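Local coordinates for protein formylmethanofuran--tetrahydromethanopterin formyltransferase (Methanosarcina barkeri, PDB 1M5S) that catalyses the reversible transfer of a formyl group from formylmethanofuran to tetrahydromethanopterin in methanogenesis from carbon dioxide, at residues C95-A103 and P143-A151. Residues are numbered along the deposited sequence; the frame is centred on the assembly and turned at random.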
loop_
_atom_site.group_PDB
_atom_site.type_symbol
_atom_site.label_atom_id
_atom_site.label_comp_id
_atom_site.label_asym_id
_atom_site.label_seq_id
_atom_site.Cartn_x
_atom_site.Cartn_y
_atom_site.Cartn_z
ATOM N N CYS A 95 8.532 19.212 6.165
ATOM C CA CYS A 95 7.942 17.931 5.777
ATOM C C CYS A 95 7.394 17.889 4.350
ATOM O O CYS A 95 7.064 16.818 3.840
ATOM C CB CYS A 95 6.840 17.533 6.767
ATOM S SG CYS A 95 7.387 17.434 8.492
ATOM N N VAL A 96 7.287 19.047 3.709
ATOM C CA VAL A 96 6.761 19.113 2.353
ATOM C C VAL A 96 7.761 19.751 1.380
ATOM O O VAL A 96 8.080 19.179 0.335
ATOM C CB VAL A 96 5.421 19.871 2.330
ATOM C CG1 VAL A 96 4.862 19.916 0.919
ATOM C CG2 VAL A 96 4.425 19.189 3.262
ATOM N N LEU A 97 8.344 20.872 1.786
ATOM C CA LEU A 97 9.442 21.482 1.047
ATOM C C LEU A 97 10.579 20.481 0.855
ATOM O O LEU A 97 11.200 20.431 -0.203
ATOM C CB LEU A 97 9.952 22.724 1.794
ATOM C CG LEU A 97 11.092 23.536 1.166
ATOM C CD1 LEU A 97 10.910 25.000 1.506
ATOM C CD2 LEU A 97 12.438 23.039 1.653
ATOM N N THR A 98 10.771 19.627 1.851
ATOM C CA THR A 98 11.846 18.638 1.858
ATOM C C THR A 98 11.461 17.312 1.191
ATOM O O THR A 98 12.309 16.431 1.017
ATOM C CB THR A 98 12.275 18.333 3.293
ATOM O OG1 THR A 98 11.144 17.853 4.031
ATOM C CG2 THR A 98 12.809 19.585 3.959
ATOM N N ALA A 99 10.176 17.153 0.881
ATOM C CA ALA A 99 9.661 15.912 0.308
ATOM C C ALA A 99 9.715 15.939 -1.220
ATOM O O ALA A 99 9.500 16.980 -1.840
ATOM C CB ALA A 99 8.228 15.683 0.777
ATOM N N PRO A 100 10.002 14.783 -1.848
ATOM C CA PRO A 100 10.115 14.669 -3.306
ATOM C C PRO A 100 8.888 15.144 -4.091
ATOM O O PRO A 100 7.770 14.697 -3.846
ATOM C CB PRO A 100 10.369 13.178 -3.522
ATOM C CG PRO A 100 11.049 12.744 -2.281
ATOM C CD PRO A 100 10.361 13.519 -1.184
ATOM N N THR A 101 9.148 15.991 -5.082
ATOM C CA THR A 101 8.208 16.403 -6.129
ATOM C C THR A 101 7.002 17.233 -5.700
ATOM O O THR A 101 6.134 17.530 -6.523
ATOM C CB THR A 101 7.689 15.200 -6.971
ATOM O OG1 THR A 101 6.616 14.537 -6.282
ATOM C CG2 THR A 101 8.812 14.213 -7.247
ATOM N N THR A 102 6.974 17.664 -4.443
ATOM C CA THR A 102 5.800 18.346 -3.917
ATOM C C THR A 102 5.654 19.789 -4.385
ATOM O O THR A 102 6.637 20.460 -4.699
ATOM C CB THR A 102 5.809 18.341 -2.394
ATOM O OG1 THR A 102 7.069 18.833 -1.926
ATOM C CG2 THR A 102 5.589 16.936 -1.872
ATOM N N ALA A 103 4.404 20.224 -4.514
ATOM C CA ALA A 103 4.065 21.646 -4.598
ATOM C C ALA A 103 2.957 21.899 -3.582
ATOM O O ALA A 103 2.228 20.978 -3.217
ATOM C CB ALA A 103 3.587 22.002 -6.004
ATOM N N PRO A 143 14.288 27.271 -5.746
ATOM C CA PRO A 143 15.249 26.293 -6.266
ATOM C C PRO A 143 15.855 25.399 -5.186
ATOM O O PRO A 143 16.386 25.878 -4.184
ATOM C CB PRO A 143 16.302 27.165 -6.945
ATOM C CG PRO A 143 15.531 28.349 -7.412
ATOM C CD PRO A 143 14.543 28.615 -6.299
ATOM N N ILE A 144 15.678 24.094 -5.358
ATOM C CA ILE A 144 16.271 23.098 -4.471
ATOM C C ILE A 144 16.878 21.959 -5.304
ATOM O O ILE A 144 16.825 21.993 -6.535
ATOM C CB ILE A 144 15.217 22.542 -3.460
ATOM C CG1 ILE A 144 13.979 22.017 -4.201
ATOM C CG2 ILE A 144 14.818 23.637 -2.460
ATOM C CD1 ILE A 144 12.987 21.301 -3.306
ATOM N N MET A 145 17.513 20.993 -4.639
ATOM C CA MET A 145 18.276 19.947 -5.324
ATOM C C MET A 145 17.505 19.188 -6.395
ATOM O O MET A 145 18.081 18.779 -7.396
ATOM C CB MET A 145 18.818 18.941 -4.320
ATOM C CG MET A 145 19.923 19.464 -3.458
ATOM S SD MET A 145 20.763 18.094 -2.685
ATOM C CE MET A 145 19.455 17.326 -1.759
ATOM N N GLU A 146 16.238 18.894 -6.118
ATOM C CA GLU A 146 15.416 18.088 -7.017
ATOM C C GLU A 146 14.965 18.898 -8.222
ATOM O O GLU A 146 14.543 18.335 -9.229
ATOM C CB GLU A 146 14.175 17.570 -6.285
ATOM C CG GLU A 146 13.095 18.644 -6.052
ATOM C CD GLU A 146 11.756 18.076 -5.607
ATOM O OE1 GLU A 146 11.629 16.834 -5.544
ATOM O OE2 GLU A 146 10.831 18.873 -5.325
ATOM N N GLY A 147 14.959 20.220 -8.069
ATOM C CA GLY A 147 14.286 21.086 -9.022
ATOM C C GLY A 147 13.773 22.347 -8.350
ATOM O O GLY A 147 14.453 22.907 -7.495
ATOM N N ASP A 148 12.607 22.825 -8.777
ATOM C CA ASP A 148 11.970 23.998 -8.174
ATOM C C ASP A 148 10.791 23.566 -7.295
ATOM O O ASP A 148 9.919 22.812 -7.740
ATOM C CB ASP A 148 11.460 24.948 -9.265
ATOM C CG ASP A 148 12.584 25.578 -10.083
ATOM O OD1 ASP A 148 13.593 26.018 -9.490
ATOM O OD2 ASP A 148 12.411 25.727 -11.315
ATOM N N PHE A 149 10.803 23.985 -6.032
ATOM C CA PHE A 149 9.651 23.793 -5.157
ATOM C C PHE A 149 8.679 24.966 -5.329
ATOM O O PHE A 149 9.079 26.126 -5.274
ATOM C CB PHE A 149 10.108 23.683 -3.699
ATOM C CG PHE A 149 8.977 23.642 -2.702
ATOM C CD1 PHE A 149 8.044 22.610 -2.725
ATOM C CD2 PHE A 149 8.857 24.631 -1.726
ATOM C CE1 PHE A 149 7.009 22.558 -1.795
ATOM C CE2 PHE A 149 7.823 24.591 -0.784
ATOM C CZ PHE A 149 6.897 23.550 -0.821
ATOM N N LEU A 150 7.423 24.654 -5.629
ATOM C CA LEU A 150 6.400 25.675 -5.818
ATOM C C LEU A 150 5.504 25.776 -4.584
ATOM O O LEU A 150 5.063 24.763 -4.045
ATOM C CB LEU A 150 5.563 25.356 -7.060
ATOM C CG LEU A 150 6.071 25.853 -8.424
ATOM C CD1 LEU A 150 7.577 25.780 -8.515
ATOM C CD2 LEU A 150 5.436 25.026 -9.521
ATOM N N ALA A 151 5.316 26.999 -4.090
ATOM C CA ALA A 151 4.468 27.242 -2.923
ATOM C C ALA A 151 3.631 28.506 -3.117
ATOM O O ALA A 151 4.172 29.606 -3.230
ATOM C CB ALA A 151 5.329 27.367 -1.655
HETATM O O HOH W 1 9.740 19.572 -2.652
HETATM O O HOH W 2 7.196 22.171 -6.797
#
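One face of the Phe149 ring is taken by Leu97, whose CA sits 3.8 Å from the ring centroid, a CH-pi contact only 13° off the normal. A chi1 of -179° carries Leu97 CG away from its backbone N and outward over the CD2-CE2 side of the ring, 3.8 Å from Phe149 CD2, the two side chains crossing at about a right angle. At the edge, near the ring plane, Thr102 O stands 3.2 Å from Phe149 CD1. The other flat group, the Glu146 carboxylate, reaches the turn 99-102 through an extended chain: Thr101 N donates to the syn lone pair of Glu146 OE1 over 2.7 Å, nearly straight at 165°. A water probably links Glu146 OE2 to Ala99 O, and another accepts from Leu150 N and donates to Thr102 O and Asp148 O, joining the loop's end to strand 147-170. Val96 O accepts from Ala99 N and, over a short 2.5 Å, from Thr102 OG1, on opposite faces of its plane. The loop between helix 81-95 and strand 103-106 thus packs on a beta hairpin through an aromatic ring, while Glu146 OE1, also bonded to Tyr245 OH of the second subunit, couples the loop's backbone to the subunit interface.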